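PDB 3QXB: putative Xylose isomerase from Rhodospirillum rubrum, which binds iron or manganese ions in a TIM barrel related to xylose isomerases and is probably an isomerase. Local coordinates for residues 114-119 with 129-134; 122-127 with 170-175; 162-167 with 206-211. All coordinates share one frame; numbering follows the deposited sequence.

In the fold
After three strands of the barrel, helix 106-125 carries the first of these segments. Contact 1 (114-119 with 129-134) closes a short loop as the chain turns back into strand 130-133. Contact 2 runs from the same helix (122-127) to 170-175, where helix 146-170 gives way to strand 174-177; its segments alternate with those of contact 1, so the two cross. Contact 3 (162-167 with 206-211) opens before contact 2 has closed and crosses it too, but follows contact 1 in series. Together they tie the two helices to strand 130-133, to the loop leading into 174-177, and to the start of 208-213 with the chain just before it, three neighbouring strands.

Contact 1: residues 114-119 with 129-134; sequences QHLKRA and PATGMP
A buried, apolar helix-to-strand contact joins His115 and Leu116 to Thr131 and Met133, one turn of helix 106-125 lying on the outside of barrel strand 130-133. Helix and strand follow each other in the chain and run nearly antiparallel, at 154°, with axes 9.5 Å apart, as in the α/β alternation of a TIM barrel. Met133, a selenomethionine, takes the central place. Its CG sits between the backbone N and the carbonyl carbon (chi1 55°), and an extended chi2 (-176°) carries SE to the two helix residues; the bend at chi3 only swings the terminal CE. There SE lies near the plane of the imidazole, at its edge, 4.0 Å from His115 CD2. The same SE rests against the Leu116 side chain, touching CB and both methyls, with CD1 at 4.1 Å. Leu116 CD1 also reaches Thr131 CG2 at 4.1 Å, the two side chains lying alongside each other and pointing opposite ways.

The polar atoms turn elsewhere. His115 NE2 is hydrogen-bonded to Ser95 OG and its ring stacks with His100, while Thr131 OG1 bonds to Thr89 and Tyr56. Leu116 continues onto Trp160 and Leu163 of helix 146-170. The side chain of Met133 lies about 6 Å from that of the metal ligand Glu178, so the contact approaches the metal site without forming part of it. With no hydrogen bond between the segments, cohesion probably rests on dispersion, including that of the polarisable selenium of the selenomethionine, while the Ser95 bond and the His100 stack hold the imidazole in its orientation.

Contact 2: residues 122-127 with 170-175; sequences MTAAME and QGLSML
The side chain of Leu172 lies roughly perpendicular to that of Thr123 where helix 106-125 ends beside the loop leading into strand 174-177, on the outer layer of the TIM barrel. The two methyls of Leu172 divide the helix surface between them. CG stands anti to the carbonyl carbon (chi1 -81°), beside the backbone N, and chi2 (62°) turns CD2 to Thr123 and CD1 to Ala124. CD2 packs on the methyl branch of the threonine, 3.9 Å from Thr123 CG2, and also touches its CB. CD1 rests against Ala124 CB at 3.8 Å and comes almost as near to the backbone N of that residue. Thr123 thus offers its carbon branch to the leucine, whereas OG1 is hydrogen-bonded to Thr89 OG1 and Ala119 O. The Thr123 side chain also touches Thr131 of strand 130-133, and Leu172 touches that same residue as well as Ala167 of helix 146-170. The leucine therefore fills a junction of two helices and a strand.

On its other flank Ala124 meets the end of helix 146-170: its methyl and Gln170 CB face each other at 4.0 Å. It is CB of Gln170, not the amide, that makes this contact.

Both chain turns here are Schellman motifs. Glu127 leaves helix 106-125 with positive phi, its N bonded to Ala124 O at 2.9 Å, and Gly171 ends helix 146-170 in the same way. The backbone angles of Gly171 (phi 98°) allow little space beside the preceding carbonyl, and glycine has no CB to fill it. That carbonyl belongs to Gln170, and its O approaches Ala124 CB to 3.5 Å, the closest approach between the two segments.

Contact 3: residues 162-167 with 206-211; sequences ELAAYA and IPVRLL
In the α/β layering of the TIM barrel, helix 146-170 is pressed against the chain entering strand 208-213, with Ala164 and Ala167 facing Ile206 and Val208. Ile206, in the loop just before the strand, does most of the work. Its CG1 occupies the position between the backbone N and the carbonyl carbon (chi1 55°), and chi2 extends the branch, laying it along the helix surface. CG1 lies 3.6 Å from Ala164 O. One carbon further, CD1 reaches Ala167 CB at 3.5 Å. These two small side chains stand one turn apart, and the ethyl branch of the isoleucine spans them. Val208, two residues on, adds its CG2 at 4.2 Å from Ala164 CB and packs in turn on Met197 and Leu200 of helix 190-200. Ala164 also rests on Leu175 of the neighbouring strand.

Arg209 points to the other side of the strand. Its NH1 bonds to Val208 O at 2.9 Å, approaching from above the carbonyl plane, and Pro207 CB lies over the centre of one face of its guanidinium. The methyl-sized residues let the helix come close, with the Ala164 and Ile206 CA atoms 5.9 Å apart. The contact is one instance of a helix covering the closed barrel of eight parallel strands that, with its helices outside, is the hallmark of the TIM barrel, here of the xylose isomerase-like family.

Contact 1: residues 114-119 with 129-134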
ATOM      1  N   GLN A 114      10.442 -12.714   8.954  1.00 17.96           N
ATOM      2  CA  GLN A 114      10.566 -13.437   7.697  1.00 18.01           C
ATOM      3  C   GLN A 114      10.462 -12.452   6.527  1.00 18.17           C
ATOM      4  O   GLN A 114      11.191 -12.543   5.524  1.00 19.26           O
ATOM      5  CB  GLN A 114       9.490 -14.530   7.637  1.00 17.92           C
ATOM      6  CG  GLN A 114       9.636 -15.448   6.378  1.00 17.90           C
ATOM      7  CD  GLN A 114       8.704 -16.626   6.322  1.00 22.19           C
ATOM      8  OE1 GLN A 114       8.938 -17.565   5.542  1.00 23.17           O
ATOM      9  NE2 GLN A 114       7.641 -16.602   7.114  1.00 20.05           N
ATOM     10  N   HIS A 115       9.617 -11.437   6.676  1.00 19.26           N
ATOM     11  CA  HIS A 115       9.510 -10.398   5.666  1.00 18.03           C
ATOM     12  C   HIS A 115      10.859  -9.789   5.382  1.00 18.44           C
ATOM     13  O   HIS A 115      11.284  -9.775   4.225  1.00 18.32           O
ATOM     14  CB  HIS A 115       8.511  -9.316   6.087  1.00 20.01           C
ATOM     15  CG  HIS A 115       8.391  -8.185   5.111  1.00 19.27           C
ATOM     16  ND1 HIS A 115       7.775  -8.325   3.882  1.00 22.68           N
ATOM     17  CD2 HIS A 115       8.760  -6.889   5.203  1.00 21.77           C
ATOM     18  CE1 HIS A 115       7.823  -7.166   3.242  1.00 21.72           C
ATOM     19  NE2 HIS A 115       8.384  -6.272   4.032  1.00 21.81           N
ATOM     20  N   LEU A 116      11.529  -9.290   6.436  1.00 16.92           N
ATOM     21  CA  LEU A 116      12.838  -8.679   6.307  1.00 16.95           C
ATOM     22  C   LEU A 116      13.962  -9.654   5.904  1.00 16.31           C
ATOM     23  O   LEU A 116      14.859  -9.278   5.129  1.00 16.81           O
ATOM     24  CB  LEU A 116      13.187  -7.938   7.602  1.00 16.74           C
ATOM     25  CG  LEU A 116      14.448  -7.073   7.678  1.00 15.41           C
ATOM     26  CD1 LEU A 116      14.643  -6.195   6.442  1.00 14.07           C
ATOM     27  CD2 LEU A 116      14.412  -6.258   8.951  1.00 15.77           C
ATOM     28  N   LYS A 117      13.934 -10.874   6.449  1.00 16.78           N
ATOM     29  CA  LYS A 117      14.831 -11.940   6.027  1.00 16.72           C
ATOM     30  C   LYS A 117      14.751 -12.140   4.514  1.00 16.81           C
ATOM     31  O   LYS A 117      15.777 -12.203   3.837  1.00 16.66           O
ATOM     32  CB  LYS A 117      14.519 -13.239   6.751  1.00 17.70           C
ATOM     33  CG  LYS A 117      15.376 -14.460   6.381  1.00 16.67           C
ATOM     34  CD  LYS A 117      14.866 -15.164   5.125  1.00 16.73           C
ATOM     35  CE  LYS A 117      15.513 -16.519   4.954  1.00 19.03           C
ATOM     36  NZ  LYS A 117      15.216 -17.098   3.636  1.00 17.12           N
ATOM     37  N   ARG A 118      13.543 -12.191   3.982  1.00 18.06           N
ATOM     38  CA  ARG A 118      13.363 -12.357   2.543  1.00 17.75           C
ATOM     39  C   ARG A 118      13.824 -11.128   1.768  1.00 17.26           C
ATOM     40  O   ARG A 118      14.429 -11.265   0.691  1.00 17.68           O
ATOM     41  CB  ARG A 118      11.908 -12.719   2.241  1.00 17.72           C
ATOM     42  CG  ARG A 118      11.554 -14.121   2.738  1.00 16.12           C
ATOM     43  CD  ARG A 118      10.137 -14.585   2.358  1.00 18.98           C
ATOM     44  NE  ARG A 118      10.054 -14.796   0.915  1.00 19.47           N
ATOM     45  CZ  ARG A 118      10.443 -15.897   0.274  1.00 20.09           C
ATOM     46  NH1 ARG A 118      10.919 -16.951   0.940  1.00 21.01           N
ATOM     47  NH2 ARG A 118      10.312 -15.968  -1.045  1.00 18.26           N
ATOM     48  N   ALA A 119      13.549  -9.938   2.304  1.00 16.50           N
ATOM     49  CA  ALA A 119      14.085  -8.702   1.705  1.00 16.85           C
ATOM     50  C   ALA A 119      15.611  -8.683   1.687  1.00 17.65           C
ATOM     51  O   ALA A 119      16.226  -8.232   0.715  1.00 18.25           O
ATOM     52  CB  ALA A 119      13.551  -7.452   2.448  1.00 15.54           C
ATOM     53  N   PRO A 129      24.087  -3.301  -1.068  1.00 20.20           N
ATOM     54  CA  PRO A 129      24.726  -3.409   0.248  1.00 20.23           C
ATOM     55  C   PRO A 129      23.870  -3.195   1.487  1.00 19.95           C
ATOM     56  O   PRO A 129      24.305  -3.551   2.580  1.00 19.62           O
ATOM     57  CB  PRO A 129      25.829  -2.346   0.200  1.00 21.03           C
ATOM     58  CG  PRO A 129      25.481  -1.432  -0.880  1.00 23.54           C
ATOM     59  CD  PRO A 129      24.486  -2.097  -1.802  1.00 21.00           C
ATOM     60  N   ALA A 130      22.659  -2.676   1.343  1.00 18.34           N
ATOM     61  CA  ALA A 130      21.928  -2.267   2.508  1.00 18.71           C
ATOM     62  C   ALA A 130      20.444  -2.342   2.221  1.00 18.17           C
ATOM     63  O   ALA A 130      20.033  -2.224   1.066  1.00 18.35           O
ATOM     64  CB  ALA A 130      22.354  -0.823   2.928  1.00 17.88           C
ATOM     65  N   THR A 131      19.665  -2.528   3.275  1.00 18.91           N
ATOM     66  CA  THR A 131      18.198  -2.511   3.195  1.00 18.65           C
ATOM     67  C   THR A 131      17.658  -1.976   4.509  1.00 19.19           C
ATOM     68  O   THR A 131      18.382  -1.898   5.511  1.00 19.85           O
ATOM     69  CB  THR A 131      17.587  -3.901   2.864  1.00 18.82           C
ATOM     70  OG1 THR A 131      16.196  -3.766   2.476  1.00 18.16           O
ATOM     71  CG2 THR A 131      17.707  -4.859   4.038  1.00 19.00           C
ATOM     72  N   GLY A 132      16.423  -1.505   4.472  1.00 18.40           N
ATOM     73  CA  GLY A 132      15.770  -1.022   5.663  1.00 19.27           C
ATOM     74  C   GLY A 132      14.259  -0.854   5.510  1.00 19.20           C
ATOM     75  O   GLY A 132      13.685  -1.061   4.416  1.00 19.45           O
HETATM   76  N   MSE A 133      13.625  -0.487   6.612  1.00 19.00           N
HETATM   77  CA  MSE A 133      12.206  -0.254   6.660  1.00 19.05           C
HETATM   78  C   MSE A 133      11.845   0.407   8.000  1.00 20.10           C
HETATM   79  O   MSE A 133      12.679   0.443   8.919  1.00 20.18           O
HETATM   80  CB  MSE A 133      11.449  -1.590   6.514  1.00 17.76           C
HETATM   81  CG  MSE A 133      11.867  -2.658   7.550  1.00 17.63           C
HETATM   82 SE   MSE A 133      11.064  -4.421   7.406  0.75 14.74          SE
HETATM   83  CE  MSE A 133       9.386  -3.995   8.209  1.00 17.80           C
ATOM     84  N   PRO A 134      10.612   0.916   8.112  1.00 20.37           N
ATOM     85  CA  PRO A 134      10.092   1.265   9.432  1.00 21.49           C
ATOM     86  C   PRO A 134      10.052   0.026  10.301  1.00 21.50           C
ATOM     87  O   PRO A 134       9.939  -1.092   9.806  1.00 21.35           O
ATOM     88  CB  PRO A 134       8.678   1.792   9.154  1.00 21.36           C
ATOM     89  CG  PRO A 134       8.656   2.086   7.651  1.00 22.13           C
ATOM     90  CD  PRO A 134       9.667   1.216   7.021  1.00 20.93           C
TER

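Contact 2: residues 122-127 with 170-175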
HETATM    1  N   MSE A 122      16.628 -11.006  -1.212  1.00 16.48           N
HETATM    2  CA  MSE A 122      16.482 -10.227  -2.476  1.00 16.71           C
HETATM    3  C   MSE A 122      17.554  -9.148  -2.656  1.00 17.48           C
HETATM    4  O   MSE A 122      18.157  -8.930  -3.759  1.00 17.51           O
HETATM    5  CB  MSE A 122      15.070  -9.584  -2.462  1.00 16.62           C
HETATM    6  CG  MSE A 122      14.626  -8.942  -3.793  1.00 17.09           C
HETATM    7 SE   MSE A 122      12.889  -8.110  -3.492  0.75 12.36          SE
HETATM    8  CE  MSE A 122      13.432  -6.555  -2.638  1.00 12.42           C
ATOM      9  N   THR A 123      17.846  -8.454  -1.571  1.00 17.51           N
ATOM     10  CA  THR A 123      18.880  -7.399  -1.645  1.00 17.23           C
ATOM     11  C   THR A 123      20.266  -8.003  -1.958  1.00 18.30           C
ATOM     12  O   THR A 123      21.016  -7.450  -2.771  1.00 18.95           O
ATOM     13  CB  THR A 123      18.884  -6.590  -0.344  1.00 17.71           C
ATOM     14  OG1 THR A 123      17.565  -6.043  -0.115  1.00 17.60           O
ATOM     15  CG2 THR A 123      19.964  -5.468  -0.403  1.00 17.10           C
ATOM     16  N   ALA A 124      20.621  -9.125  -1.330  1.00 18.71           N
ATOM     17  CA  ALA A 124      21.910  -9.806  -1.605  1.00 19.26           C
ATOM     18  C   ALA A 124      21.947 -10.297  -3.053  1.00 19.49           C
ATOM     19  O   ALA A 124      22.962 -10.233  -3.714  1.00 19.29           O
ATOM     20  CB  ALA A 124      22.099 -11.025  -0.664  1.00 19.70           C
ATOM     21  N   ALA A 125      20.823 -10.776  -3.549  1.00 18.45           N
ATOM     22  CA  ALA A 125      20.754 -11.269  -4.939  1.00 19.21           C
ATOM     23  C   ALA A 125      21.061 -10.148  -5.914  1.00 20.13           C
ATOM     24  O   ALA A 125      21.756 -10.362  -6.940  1.00 20.36           O
ATOM     25  CB  ALA A 125      19.356 -11.905  -5.210  1.00 18.63           C
HETATM   26  N   MSE A 126      20.597  -8.940  -5.575  1.00 20.47           N
HETATM   27  CA  MSE A 126      20.864  -7.710  -6.353  1.00 20.84           C
HETATM   28  C   MSE A 126      22.271  -7.174  -6.222  1.00 21.57           C
HETATM   29  O   MSE A 126      22.641  -6.267  -6.956  1.00 22.08           O
HETATM   30  CB  MSE A 126      19.889  -6.581  -5.964  1.00 20.15           C
HETATM   31  CG  MSE A 126      18.470  -6.905  -6.262  1.00 19.31           C
HETATM   32 SE   MSE A 126      17.170  -5.657  -5.635  0.75 12.98          SE
HETATM   33  CE  MSE A 126      17.348  -4.337  -7.014  1.00 20.51           C
ATOM     34  N   GLU A 127      23.036  -7.737  -5.278  1.00 21.93           N
ATOM     35  CA  GLU A 127      24.340  -7.213  -4.848  1.00 22.44           C
ATOM     36  C   GLU A 127      24.239  -5.772  -4.380  1.00 22.02           C
ATOM     37  O   GLU A 127      25.124  -4.959  -4.614  1.00 23.39           O
ATOM     38  CB  GLU A 127      25.407  -7.417  -5.911  1.00 24.32           C
ATOM     39  CG  GLU A 127      25.581  -8.857  -6.306  1.00 26.69           C
ATOM     40  CD  GLU A 127      26.519  -9.029  -7.480  1.00 34.66           C
ATOM     41  OE1 GLU A 127      27.321  -8.110  -7.785  1.00 37.12           O
ATOM     42  OE2 GLU A 127      26.458 -10.105  -8.089  1.00 39.88           O
ATOM     43  N   GLN A 170      24.900 -12.805   4.453  1.00 23.20           N
ATOM     44  CA  GLN A 170      24.514 -12.651   3.053  1.00 22.60           C
ATOM     45  C   GLN A 170      25.309 -11.539   2.293  1.00 23.41           C
ATOM     46  O   GLN A 170      25.102 -11.321   1.115  1.00 22.87           O
ATOM     47  CB  GLN A 170      23.008 -12.413   2.986  1.00 22.03           C
ATOM     48  CG  GLN A 170      22.159 -13.602   3.608  1.00 21.76           C
ATOM     49  CD  GLN A 170      22.608 -14.982   3.107  1.00 26.99           C
ATOM     50  OE1 GLN A 170      22.845 -15.926   3.871  1.00 33.37           O
ATOM     51  NE2 GLN A 170      22.772 -15.074   1.863  1.00 24.26           N
ATOM     52  N   GLY A 171      26.220 -10.863   2.979  1.00 22.83           N
ATOM     53  CA  GLY A 171      27.107  -9.898   2.322  1.00 21.50           C
ATOM     54  C   GLY A 171      26.655  -8.460   2.431  1.00 20.95           C
ATOM     55  O   GLY A 171      27.334  -7.599   1.905  1.00 22.09           O
ATOM     56  N   LEU A 172      25.567  -8.161   3.159  1.00 19.64           N
ATOM     57  CA  LEU A 172      25.121  -6.783   3.330  1.00 20.05           C
ATOM     58  C   LEU A 172      26.081  -6.031   4.341  1.00 20.36           C
ATOM     59  O   LEU A 172      26.718  -6.639   5.192  1.00 19.12           O
ATOM     60  CB  LEU A 172      23.622  -6.705   3.749  1.00 19.79           C
ATOM     61  CG  LEU A 172      22.546  -6.837   2.627  1.00 20.87           C
ATOM     62  CD1 LEU A 172      22.565  -8.182   1.887  1.00 21.50           C
ATOM     63  CD2 LEU A 172      21.094  -6.635   3.164  1.00 17.59           C
ATOM     64  N   SER A 173      26.152  -4.721   4.223  1.00 20.48           N
ATOM     65  CA  SER A 173      26.967  -3.868   5.102  1.00 22.44           C
ATOM     66  C   SER A 173      26.176  -3.090   6.133  1.00 21.71           C
ATOM     67  O   SER A 173      26.753  -2.649   7.112  1.00 22.67           O
ATOM     68  CB  SER A 173      27.680  -2.819   4.255  1.00 23.42           C
ATOM     69  OG  SER A 173      28.509  -3.456   3.357  1.00 29.73           O
HETATM   70  N   MSE A 174      24.873  -2.912   5.911  1.00 21.47           N
HETATM   71  CA  MSE A 174      24.055  -2.052   6.768  1.00 21.11           C
HETATM   72  C   MSE A 174      22.566  -2.346   6.692  1.00 20.06           C
HETATM   73  O   MSE A 174      22.038  -2.787   5.637  1.00 19.19           O
HETATM   74  CB  MSE A 174      24.348  -0.568   6.461  1.00 20.96           C
HETATM   75  CG  MSE A 174      23.729   0.422   7.427  1.00 23.49           C
HETATM   76 SE   MSE A 174      24.356   2.254   7.067  0.75 20.56          SE
HETATM   77  CE  MSE A 174      26.158   2.110   7.700  1.00 25.38           C
ATOM     78  N   LEU A 175      21.894  -2.149   7.823  1.00 20.05           N
ATOM     79  CA  LEU A 175      20.417  -2.140   7.866  1.00 19.78           C
ATOM     80  C   LEU A 175      19.933  -0.759   8.325  1.00 21.10           C
ATOM     81  O   LEU A 175      20.641  -0.075   9.104  1.00 20.76           O
ATOM     82  CB  LEU A 175      19.873  -3.206   8.794  1.00 19.54           C
ATOM     83  CG  LEU A 175      20.137  -4.652   8.444  1.00 18.61           C
ATOM     84  CD1 LEU A 175      19.504  -5.533   9.561  1.00 17.18           C
ATOM     85  CD2 LEU A 175      19.626  -5.035   7.007  1.00 18.04           C
TER

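Contact 3: residues 162-167 with 206-211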
ATOM      1  N   GLU A 162      19.412 -10.707  15.347  1.00 18.82           N
ATOM      2  CA  GLU A 162      19.535 -11.925  14.543  1.00 20.99           C
ATOM      3  C   GLU A 162      19.562 -11.642  13.018  1.00 19.83           C
ATOM      4  O   GLU A 162      20.300 -12.277  12.263  1.00 18.74           O
ATOM      5  CB  GLU A 162      18.346 -12.831  14.838  1.00 21.77           C
ATOM      6  CG  GLU A 162      18.654 -14.280  14.705  1.00 28.20           C
ATOM      7  CD  GLU A 162      17.539 -15.229  15.168  1.00 32.57           C
ATOM      8  OE1 GLU A 162      16.603 -14.857  15.897  1.00 34.87           O
ATOM      9  OE2 GLU A 162      17.636 -16.401  14.793  1.00 40.15           O
ATOM     10  N   LEU A 163      18.695 -10.723  12.605  1.00 19.25           N
ATOM     11  CA  LEU A 163      18.588 -10.325  11.211  1.00 18.79           C
ATOM     12  C   LEU A 163      19.849  -9.567  10.746  1.00 18.81           C
ATOM     13  O   LEU A 163      20.268  -9.743   9.619  1.00 18.27           O
ATOM     14  CB  LEU A 163      17.332  -9.509  10.969  1.00 18.12           C
ATOM     15  CG  LEU A 163      16.028 -10.308  10.938  1.00 17.73           C
ATOM     16  CD1 LEU A 163      14.843  -9.331  11.065  1.00 16.56           C
ATOM     17  CD2 LEU A 163      15.961 -11.123   9.686  1.00 17.99           C
ATOM     18  N   ALA A 164      20.458  -8.756  11.607  1.00 19.82           N
ATOM     19  CA  ALA A 164      21.740  -8.126  11.258  1.00 19.80           C
ATOM     20  C   ALA A 164      22.836  -9.206  11.072  1.00 20.46           C
ATOM     21  O   ALA A 164      23.630  -9.117  10.147  1.00 22.29           O
ATOM     22  CB  ALA A 164      22.145  -7.044  12.314  1.00 19.52           C
ATOM     23  N   ALA A 165      22.830 -10.258  11.891  1.00 20.28           N
ATOM     24  CA  ALA A 165      23.767 -11.382  11.727  1.00 20.09           C
ATOM     25  C   ALA A 165      23.546 -12.098  10.394  1.00 20.30           C
ATOM     26  O   ALA A 165      24.502 -12.416   9.679  1.00 18.02           O
ATOM     27  CB  ALA A 165      23.635 -12.396  12.894  1.00 19.78           C
ATOM     28  N   TYR A 166      22.273 -12.335  10.069  1.00 20.00           N
ATOM     29  CA  TYR A 166      21.946 -12.923   8.768  1.00 20.10           C
ATOM     30  C   TYR A 166      22.380 -12.033   7.591  1.00 19.96           C
ATOM     31  O   TYR A 166      22.948 -12.522   6.619  1.00 19.65           O
ATOM     32  CB  TYR A 166      20.464 -13.276   8.700  1.00 20.59           C
ATOM     33  CG  TYR A 166      20.081 -13.974   7.418  1.00 19.66           C
ATOM     34  CD1 TYR A 166      20.545 -15.247   7.143  1.00 20.31           C
ATOM     35  CD2 TYR A 166      19.230 -13.376   6.508  1.00 18.25           C
ATOM     36  CE1 TYR A 166      20.201 -15.883   6.000  1.00 21.85           C
ATOM     37  CE2 TYR A 166      18.873 -14.011   5.372  1.00 19.15           C
ATOM     38  CZ  TYR A 166      19.342 -15.268   5.108  1.00 20.60           C
ATOM     39  OH  TYR A 166      18.981 -15.936   3.933  1.00 18.71           O
ATOM     40  N   ALA A 167      22.123 -10.731   7.670  1.00 19.68           N
ATOM     41  CA  ALA A 167      22.465  -9.804   6.614  1.00 19.66           C
ATOM     42  C   ALA A 167      23.978  -9.854   6.412  1.00 20.06           C
ATOM     43  O   ALA A 167      24.430  -9.956   5.280  1.00 19.69           O
ATOM     44  CB  ALA A 167      22.016  -8.361   6.945  1.00 18.22           C
ATOM     45  N   ILE A 206      26.559  -6.142  11.810  1.00 21.35           N
ATOM     46  CA  ILE A 206      26.725  -4.989  10.952  1.00 21.03           C
ATOM     47  C   ILE A 206      25.924  -3.828  11.589  1.00 21.89           C
ATOM     48  O   ILE A 206      24.997  -4.040  12.367  1.00 20.41           O
ATOM     49  CB  ILE A 206      26.256  -5.265   9.463  1.00 21.41           C
ATOM     50  CG1 ILE A 206      24.823  -5.774   9.445  1.00 20.68           C
ATOM     51  CG2 ILE A 206      27.240  -6.237   8.753  1.00 17.44           C
ATOM     52  CD1 ILE A 206      24.057  -5.744   8.064  1.00 16.69           C
ATOM     53  N   PRO A 207      26.273  -2.594  11.250  1.00 22.88           N
ATOM     54  CA  PRO A 207      25.535  -1.490  11.856  1.00 24.31           C
ATOM     55  C   PRO A 207      24.069  -1.417  11.450  1.00 22.87           C
ATOM     56  O   PRO A 207      23.716  -1.702  10.301  1.00 23.02           O
ATOM     57  CB  PRO A 207      26.286  -0.264  11.344  1.00 25.67           C
ATOM     58  CG  PRO A 207      27.021  -0.784  10.088  1.00 26.49           C
ATOM     59  CD  PRO A 207      27.422  -2.133  10.451  1.00 23.38           C
ATOM     60  N   VAL A 208      23.227  -1.048  12.400  1.00 23.05           N
ATOM     61  CA  VAL A 208      21.823  -0.688  12.124  1.00 22.22           C
ATOM     62  C   VAL A 208      21.770   0.806  12.369  1.00 23.02           C
ATOM     63  O   VAL A 208      22.193   1.307  13.420  1.00 22.41           O
ATOM     64  CB  VAL A 208      20.842  -1.479  13.032  1.00 22.05           C
ATOM     65  CG1 VAL A 208      19.365  -1.062  12.833  1.00 21.54           C
ATOM     66  CG2 VAL A 208      21.031  -2.979  12.824  1.00 20.13           C
ATOM     67  N   ARG A 209      21.293   1.537  11.381  1.00 22.39           N
ATOM     68  CA  ARG A 209      21.325   2.994  11.430  1.00 23.66           C
ATOM     69  C   ARG A 209      19.936   3.529  11.110  1.00 22.97           C
ATOM     70  O   ARG A 209      19.029   2.785  10.766  1.00 23.16           O
ATOM     71  CB  ARG A 209      22.370   3.521  10.424  1.00 22.29           C
ATOM     72  CG  ARG A 209      23.833   3.203  10.789  1.00 24.92           C
ATOM     73  CD  ARG A 209      24.290   4.025  12.003  1.00 26.78           C
ATOM     74  NE  ARG A 209      25.624   3.645  12.446  1.00 29.38           N
ATOM     75  CZ  ARG A 209      25.882   2.776  13.423  1.00 32.35           C
ATOM     76  NH1 ARG A 209      24.905   2.121  14.078  1.00 32.64           N
ATOM     77  NH2 ARG A 209      27.136   2.525  13.723  1.00 33.10           N
ATOM     78  N   LEU A 210      19.798   4.852  11.217  1.00 24.07           N
ATOM     79  CA  LEU A 210      18.548   5.529  10.962  1.00 22.66           C
ATOM     80  C   LEU A 210      18.543   6.064   9.530  1.00 23.31           C
ATOM     81  O   LEU A 210      19.567   6.522   9.020  1.00 22.76           O
ATOM     82  CB  LEU A 210      18.340   6.687  11.945  1.00 22.95           C
ATOM     83  CG  LEU A 210      18.231   6.300  13.429  1.00 22.36           C
ATOM     84  CD1 LEU A 210      18.325   7.548  14.317  1.00 24.92           C
ATOM     85  CD2 LEU A 210      16.907   5.556  13.668  1.00 23.00           C
ATOM     86  N   LEU A 211      17.387   5.945   8.883  1.00 22.42           N
ATOM     87  CA  LEU A 211      17.071   6.734   7.709  1.00 22.54           C
ATOM     88  C   LEU A 211      15.943   7.670   8.134  1.00 22.84           C
ATOM     89  O   LEU A 211      14.942   7.220   8.633  1.00 22.52           O
ATOM     90  CB  LEU A 211      16.710   5.835   6.522  1.00 22.58           C
ATOM     91  CG  LEU A 211      16.257   6.545   5.241  1.00 22.18           C
ATOM     92  CD1 LEU A 211      16.581   5.690   3.987  1.00 16.42           C
ATOM     93  CD2 LEU A 211      14.742   6.910   5.328  1.00 19.15           C
TER